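Local coordinates for protein exported gluconolactonase (Xanthomonas campestris pv. campestris, PDB 3DR2) that probably hydrolyses gluconolactone to gluconate as a calcium-binding six-bladed beta-propeller enzyme of the SMP-30 family, at residues G249-C261 / L270-F284. Sequence-based numbering, arbitrary orientation.
Sequences GGWLWSSSGTGVC and LGHIPTPGTASNCTF
Strands 259-261 and 270-274 run antiparallel (164° between their directions), and Val260 and Ile273 form a hydrogen-bonded pair that exchanges both N-H...O bonds. Past Pro274 the chain turns back: Thr275 N still bonds to Thr258 O, and Ala279 N reaches Ser256 O almost in line with the carbonyl. On one side of the hairpin, a chi1 of 180° swings the ring of His272 across to the 256-259 turn, where NE2 gives a weak, bent hydrogen bond to Thr258 OG1 (2.8 Å), while Cys261 SG sits at the ring edge. In this six-bladed propeller, 252-274 belongs to one blade and strand 281-284 to the next. Between the blades, the edge of Phe284 points at the face of Trp253 in a T-shaped pair, planes at 90°, with CZ 3.6 Å from Trp253 CE2. Ile273 CD1 comes against the rim of the same indole at CZ3 (3.6 Å), and its NE1 is hydrogen-bonded to Asp247 OD1. Cys282 SG tucks against Trp253 O and Val260 CG2. At the far end Leu270 CD1 lies over the five-membered ring of Trp251 in a CH-pi contact, 3.6 Å from its centroid. Asn281, bonded through ND2 to the calcium ligand Glu48, lies near the metal.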
ATOM      1  N   GLY A 249     -23.401 -15.965  22.201  1.00 24.66           N
ATOM      2  CA  GLY A 249     -24.009 -15.531  23.448  1.00 24.55           C
ATOM      3  C   GLY A 249     -24.626 -14.145  23.363  1.00 24.69           C
ATOM      4  O   GLY A 249     -25.298 -13.696  24.298  1.00 24.12           O
ATOM      5  N   GLY A 250     -24.390 -13.459  22.249  1.00 21.94           N
ATOM      6  CA  GLY A 250     -24.947 -12.129  22.067  1.00 22.08           C
ATOM      7  C   GLY A 250     -24.007 -10.985  22.389  1.00 21.52           C
ATOM      8  O   GLY A 250     -24.382  -9.816  22.266  1.00 22.83           O
ATOM      9  N   TRP A 251     -22.787 -11.301  22.812  1.00 21.14           N
ATOM     10  CA  TRP A 251     -21.826 -10.251  23.123  1.00 19.69           C
ATOM     11  C   TRP A 251     -21.290  -9.677  21.825  1.00 20.31           C
ATOM     12  O   TRP A 251     -21.080 -10.402  20.854  1.00 17.98           O
ATOM     13  CB  TRP A 251     -20.649 -10.796  23.927  1.00 21.42           C
ATOM     14  CG  TRP A 251     -20.973 -11.222  25.316  1.00 21.76           C
ATOM     15  CD1 TRP A 251     -22.179 -11.130  25.952  1.00 22.02           C
ATOM     16  CD2 TRP A 251     -20.070 -11.821  26.247  1.00 22.73           C
ATOM     17  NE1 TRP A 251     -22.082 -11.641  27.227  1.00 23.04           N
ATOM     18  CE2 TRP A 251     -20.798 -12.072  27.433  1.00 22.70           C
ATOM     19  CE3 TRP A 251     -18.715 -12.174  26.195  1.00 22.91           C
ATOM     20  CZ2 TRP A 251     -20.213 -12.660  28.558  1.00 24.01           C
ATOM     21  CZ3 TRP A 251     -18.132 -12.758  27.314  1.00 21.98           C
ATOM     22  CH2 TRP A 251     -18.884 -12.995  28.480  1.00 23.82           C
ATOM     23  N   LEU A 252     -21.060  -8.372  21.821  1.00 18.76           N
ATOM     24  CA  LEU A 252     -20.536  -7.699  20.647  1.00 19.04           C
ATOM     25  C   LEU A 252     -19.084  -7.302  20.914  1.00 18.31           C
ATOM     26  O   LEU A 252     -18.792  -6.541  21.840  1.00 18.69           O
ATOM     27  CB  LEU A 252     -21.394  -6.468  20.324  1.00 18.88           C
ATOM     28  CG  LEU A 252     -21.108  -5.730  19.013  1.00 18.66           C
ATOM     29  CD1 LEU A 252     -22.340  -4.964  18.578  1.00 19.56           C
ATOM     30  CD2 LEU A 252     -19.923  -4.796  19.182  1.00 18.38           C
ATOM     31  N   TRP A 253     -18.180  -7.852  20.109  1.00 17.05           N
ATOM     32  CA  TRP A 253     -16.747  -7.580  20.217  1.00 16.55           C
ATOM     33  C   TRP A 253     -16.430  -6.578  19.122  1.00 16.99           C
ATOM     34  O   TRP A 253     -16.508  -6.899  17.932  1.00 15.47           O
ATOM     35  CB  TRP A 253     -15.944  -8.869  20.010  1.00 17.04           C
ATOM     36  CG  TRP A 253     -16.321  -9.980  20.968  1.00 16.70           C
ATOM     37  CD1 TRP A 253     -17.563 -10.521  21.146  1.00 18.31           C
ATOM     38  CD2 TRP A 253     -15.451 -10.669  21.877  1.00 19.04           C
ATOM     39  NE1 TRP A 253     -17.522 -11.501  22.110  1.00 19.50           N
ATOM     40  CE2 TRP A 253     -16.240 -11.614  22.576  1.00 17.54           C
ATOM     41  CE3 TRP A 253     -14.082 -10.581  22.170  1.00 16.37           C
ATOM     42  CZ2 TRP A 253     -15.705 -12.468  23.553  1.00 19.13           C
ATOM     43  CZ3 TRP A 253     -13.547 -11.433  23.144  1.00 19.88           C
ATOM     44  CH2 TRP A 253     -14.362 -12.362  23.822  1.00 17.90           C
ATOM     45  N   SER A 254     -16.055  -5.371  19.528  1.00 15.79           N
ATOM     46  CA  SER A 254     -15.785  -4.303  18.577  1.00 17.20           C
ATOM     47  C   SER A 254     -14.379  -3.745  18.568  1.00 17.30           C
ATOM     48  O   SER A 254     -13.721  -3.639  19.603  1.00 16.17           O
ATOM     49  CB  SER A 254     -16.754  -3.149  18.830  1.00 17.11           C
ATOM     50  OG  SER A 254     -16.458  -2.047  17.998  1.00 15.95           O
ATOM     51  N   SER A 255     -13.930  -3.367  17.381  1.00 14.68           N
ATOM     52  CA  SER A 255     -12.617  -2.761  17.236  1.00 16.85           C
ATOM     53  C   SER A 255     -12.703  -1.346  17.806  1.00 16.37           C
ATOM     54  O   SER A 255     -13.797  -0.810  18.007  1.00 17.28           O
ATOM     55  CB  SER A 255     -12.233  -2.683  15.757  1.00 17.90           C
ATOM     56  OG  SER A 255     -13.166  -1.879  15.044  1.00 17.63           O
ATOM     57  N   SER A 256     -11.545  -0.761  18.082  1.00 16.50           N
ATOM     58  CA  SER A 256     -11.445   0.603  18.587  1.00 16.34           C
ATOM     59  C   SER A 256      -9.997   1.046  18.400  1.00 18.31           C
ATOM     60  O   SER A 256      -9.158   0.266  17.943  1.00 17.38           O
ATOM     61  CB  SER A 256     -11.847   0.687  20.066  1.00 17.64           C
ATOM     62  OG  SER A 256     -10.907   0.033  20.900  1.00 17.67           O
ATOM     63  N   GLY A 257      -9.702   2.292  18.749  1.00 17.29           N
ATOM     64  CA  GLY A 257      -8.355   2.796  18.571  1.00 17.97           C
ATOM     65  C   GLY A 257      -7.303   2.132  19.438  1.00 18.39           C
ATOM     66  O   GLY A 257      -6.119   2.159  19.102  1.00 18.56           O
ATOM     67  N   THR A 258      -7.731   1.517  20.536  1.00 18.03           N
ATOM     68  CA  THR A 258      -6.800   0.890  21.469  1.00 19.57           C
ATOM     69  C   THR A 258      -6.889  -0.627  21.578  1.00 20.46           C
ATOM     70  O   THR A 258      -6.101  -1.244  22.298  1.00 20.72           O
ATOM     71  CB  THR A 258      -6.984   1.473  22.877  1.00 20.25           C
ATOM     72  OG1 THR A 258      -8.328   1.242  23.317  1.00 22.42           O
ATOM     73  CG2 THR A 258      -6.709   2.962  22.874  1.00 22.41           C
ATOM     74  N   GLY A 259      -7.837  -1.227  20.868  1.00 19.48           N
ATOM     75  CA  GLY A 259      -7.994  -2.671  20.927  1.00 18.64           C
ATOM     76  C   GLY A 259      -9.443  -3.057  20.738  1.00 19.06           C
ATOM     77  O   GLY A 259     -10.206  -2.300  20.144  1.00 20.41           O
ATOM     78  N   VAL A 260      -9.831  -4.225  21.242  1.00 16.96           N
ATOM     79  CA  VAL A 260     -11.212  -4.683  21.106  1.00 18.23           C
ATOM     80  C   VAL A 260     -12.015  -4.511  22.397  1.00 20.31           C
ATOM     81  O   VAL A 260     -11.555  -4.865  23.483  1.00 19.47           O
ATOM     82  CB  VAL A 260     -11.269  -6.167  20.667  1.00 18.34           C
ATOM     83  CG1 VAL A 260     -12.690  -6.710  20.812  1.00 17.59           C
ATOM     84  CG2 VAL A 260     -10.813  -6.288  19.219  1.00 17.08           C
ATOM     85  N   CYS A 261     -13.213  -3.950  22.260  1.00 17.87           N
ATOM     86  CA  CYS A 261     -14.110  -3.730  23.393  1.00 18.73           C
ATOM     87  C   CYS A 261     -15.202  -4.780  23.318  1.00 18.48           C
ATOM     88  O   CYS A 261     -15.683  -5.103  22.232  1.00 18.83           O
ATOM     89  CB  CYS A 261     -14.750  -2.336  23.325  1.00 18.31           C
ATOM     90  SG  CYS A 261     -13.604  -0.947  23.411  1.00 24.39           S
ATOM     91  N   LEU A 270     -18.018  -4.884  28.994  1.00 22.80           N
ATOM     92  CA  LEU A 270     -17.566  -5.994  29.826  1.00 22.37           C
ATOM     93  C   LEU A 270     -16.056  -6.033  30.031  1.00 23.52           C
ATOM     94  O   LEU A 270     -15.575  -6.576  31.027  1.00 23.98           O
ATOM     95  CB  LEU A 270     -18.034  -7.318  29.211  1.00 22.00           C
ATOM     96  CG  LEU A 270     -19.538  -7.418  28.936  1.00 23.36           C
ATOM     97  CD1 LEU A 270     -19.887  -8.793  28.376  1.00 21.35           C
ATOM     98  CD2 LEU A 270     -20.301  -7.156  30.226  1.00 24.57           C
ATOM     99  N   GLY A 271     -15.309  -5.463  29.093  1.00 21.30           N
ATOM    100  CA  GLY A 271     -13.864  -5.466  29.217  1.00 21.72           C
ATOM    101  C   GLY A 271     -13.194  -4.985  27.948  1.00 21.24           C
ATOM    102  O   GLY A 271     -13.859  -4.720  26.949  1.00 20.36           O
ATOM    103  N   HIS A 272     -11.870  -4.901  27.985  1.00 20.11           N
ATOM    104  CA  HIS A 272     -11.099  -4.424  26.846  1.00 20.74           C
ATOM    105  C   HIS A 272      -9.887  -5.314  26.577  1.00 22.42           C
ATOM    106  O   HIS A 272      -9.210  -5.764  27.508  1.00 23.43           O
ATOM    107  CB  HIS A 272     -10.668  -2.980  27.132  1.00 21.36           C
ATOM    108  CG  HIS A 272      -9.854  -2.350  26.047  1.00 22.14           C
ATOM    109  ND1 HIS A 272      -8.478  -2.302  26.084  1.00 21.27           N
ATOM    110  CD2 HIS A 272     -10.223  -1.710  24.912  1.00 21.66           C
ATOM    111  CE1 HIS A 272      -8.033  -1.658  25.019  1.00 23.37           C
ATOM    112  NE2 HIS A 272      -9.072  -1.288  24.292  1.00 22.77           N
ATOM    113  N   ILE A 273      -9.631  -5.576  25.297  1.00 18.92           N
ATOM    114  CA  ILE A 273      -8.494  -6.393  24.881  1.00 19.04           C
ATOM    115  C   ILE A 273      -7.518  -5.487  24.136  1.00 19.80           C
ATOM    116  O   ILE A 273      -7.705  -5.190  22.953  1.00 18.50           O
ATOM    117  CB  ILE A 273      -8.942  -7.545  23.946  1.00 19.63           C
ATOM    118  CG1 ILE A 273      -9.864  -8.498  24.710  1.00 21.09           C
ATOM    119  CG2 ILE A 273      -7.718  -8.293  23.408  1.00 19.50           C
ATOM    120  CD1 ILE A 273     -10.560  -9.532  23.846  1.00 23.06           C
ATOM    121  N   PRO A 274      -6.467  -5.017  24.826  1.00 18.21           N
ATOM    122  CA  PRO A 274      -5.492  -4.140  24.177  1.00 18.89           C
ATOM    123  C   PRO A 274      -4.816  -4.775  22.973  1.00 20.40           C
ATOM    124  O   PRO A 274      -4.587  -5.984  22.941  1.00 19.55           O
ATOM    125  CB  PRO A 274      -4.491  -3.850  25.295  1.00 21.55           C
ATOM    126  CG  PRO A 274      -5.325  -3.943  26.530  1.00 20.94           C
ATOM    127  CD  PRO A 274      -6.159  -5.170  26.258  1.00 20.23           C
ATOM    128  N   THR A 275      -4.511  -3.945  21.982  1.00 19.13           N
ATOM    129  CA  THR A 275      -3.815  -4.385  20.781  1.00 20.16           C
ATOM    130  C   THR A 275      -2.700  -3.362  20.560  1.00 20.07           C
ATOM    131  O   THR A 275      -2.873  -2.180  20.853  1.00 20.70           O
ATOM    132  CB  THR A 275      -4.748  -4.421  19.565  1.00 20.73           C
ATOM    133  OG1 THR A 275      -4.009  -4.851  18.420  1.00 28.42           O
ATOM    134  CG2 THR A 275      -5.327  -3.059  19.297  1.00 15.28           C
ATOM    135  N   PRO A 276      -1.542  -3.802  20.039  1.00 21.13           N
ATOM    136  CA  PRO A 276      -0.405  -2.901  19.800  1.00 21.00           C
ATOM    137  C   PRO A 276      -0.614  -1.663  18.926  1.00 20.73           C
ATOM    138  O   PRO A 276       0.143  -0.701  19.027  1.00 24.49           O
ATOM    139  CB  PRO A 276       0.687  -3.839  19.266  1.00 21.84           C
ATOM    140  CG  PRO A 276      -0.056  -5.034  18.762  1.00 20.81           C
ATOM    141  CD  PRO A 276      -1.197  -5.197  19.720  1.00 20.60           C
ATOM    142  N   GLY A 277      -1.637  -1.685  18.080  1.00 22.05           N
ATOM    143  CA  GLY A 277      -1.928  -0.545  17.228  1.00 20.66           C
ATOM    144  C   GLY A 277      -3.433  -0.443  17.069  1.00 19.92           C
ATOM    145  O   GLY A 277      -4.162  -1.259  17.618  1.00 18.79           O
ATOM    146  N   THR A 278      -3.912   0.553  16.334  1.00 16.64           N
ATOM    147  CA  THR A 278      -5.348   0.693  16.136  1.00 18.05           C
ATOM    148  C   THR A 278      -5.888  -0.601  15.535  1.00 15.44           C
ATOM    149  O   THR A 278      -5.220  -1.229  14.716  1.00 17.99           O
ATOM    150  CB  THR A 278      -5.664   1.859  15.176  1.00 20.09           C
ATOM    151  OG1 THR A 278      -5.230   3.089  15.769  1.00 19.98           O
ATOM    152  CG2 THR A 278      -7.162   1.932  14.890  1.00 19.62           C
ATOM    153  N   ALA A 279      -7.075  -1.012  15.962  1.00 14.94           N
ATOM    154  CA  ALA A 279      -7.693  -2.220  15.429  1.00 15.72           C
ATOM    155  C   ALA A 279      -8.800  -1.794  14.472  1.00 15.17           C
ATOM    156  O   ALA A 279      -9.589  -0.906  14.786  1.00 15.28           O
ATOM    157  CB  ALA A 279      -8.268  -3.072  16.554  1.00 14.17           C
ATOM    158  N   SER A 280      -8.865  -2.441  13.314  1.00 14.09           N
ATOM    159  CA  SER A 280      -9.865  -2.099  12.303  1.00 12.12           C
ATOM    160  C   SER A 280     -11.069  -3.030  12.230  1.00 12.66           C
ATOM    161  O   SER A 280     -12.140  -2.627  11.779  1.00 11.52           O
ATOM    162  CB  SER A 280      -9.210  -2.064  10.922  1.00 12.62           C
ATOM    163  OG  SER A 280      -8.810  -3.377  10.532  1.00 12.90           O
ATOM    164  N   ASN A 281     -10.906  -4.274  12.667  1.00 10.74           N
ATOM    165  CA  ASN A 281     -12.002  -5.229  12.568  1.00 10.66           C
ATOM    166  C   ASN A 281     -11.652  -6.484  13.364  1.00 12.57           C
ATOM    167  O   ASN A 281     -10.530  -6.631  13.850  1.00 13.15           O
ATOM    168  CB  ASN A 281     -12.201  -5.606  11.092  1.00 12.26           C
ATOM    169  CG  ASN A 281     -13.646  -5.888  10.738  1.00 11.34           C
ATOM    170  OD1 ASN A 281     -14.351  -6.571  11.469  1.00 13.64           O
ATOM    171  ND2 ASN A 281     -14.091  -5.367   9.594  1.00 14.10           N
ATOM    172  N   CYS A 282     -12.619  -7.377  13.513  1.00 12.31           N
ATOM    173  CA  CYS A 282     -12.376  -8.630  14.214  1.00 15.07           C
ATOM    174  C   CYS A 282     -13.459  -9.639  13.884  1.00 15.66           C
ATOM    175  O   CYS A 282     -14.538  -9.276  13.407  1.00 14.64           O
ATOM    176  CB  CYS A 282     -12.278  -8.416  15.733  1.00 16.80           C
ATOM    177  SG  CYS A 282     -13.758  -7.759  16.568  1.00 16.60           S
ATOM    178  N   THR A 283     -13.159 -10.912  14.119  1.00 12.33           N
ATOM    179  CA  THR A 283     -14.110 -11.980  13.840  1.00 13.49           C
ATOM    180  C   THR A 283     -13.636 -13.230  14.576  1.00 15.12           C
ATOM    181  O   THR A 283     -12.489 -13.298  15.021  1.00 15.83           O
ATOM    182  CB  THR A 283     -14.187 -12.271  12.310  1.00 13.28           C
ATOM    183  OG1 THR A 283     -15.401 -12.972  12.006  1.00 14.37           O
ATOM    184  CG2 THR A 283     -12.995 -13.120  11.856  1.00 16.18           C
ATOM    185  N   PHE A 284     -14.524 -14.204  14.725  1.00 15.08           N
ATOM    186  CA  PHE A 284     -14.173 -15.454  15.388  1.00 17.62           C
ATOM    187  C   PHE A 284     -14.082 -16.557  14.359  1.00 17.67           C
ATOM    188  O   PHE A 284     -14.556 -16.409  13.227  1.00 16.52           O
ATOM    189  CB  PHE A 284     -15.243 -15.874  16.394  1.00 17.41           C
ATOM    190  CG  PHE A 284     -15.145 -15.186  17.715  1.00 21.52           C
ATOM    191  CD1 PHE A 284     -15.888 -14.046  17.977  1.00 23.29           C
ATOM    192  CD2 PHE A 284     -14.309 -15.687  18.705  1.00 21.91           C
ATOM    193  CE1 PHE A 284     -15.802 -13.413  19.216  1.00 24.83           C
ATOM    194  CE2 PHE A 284     -14.215 -15.062  19.945  1.00 23.85           C
ATOM    195  CZ  PHE A 284     -14.966 -13.924  20.200  1.00 23.89           C
TER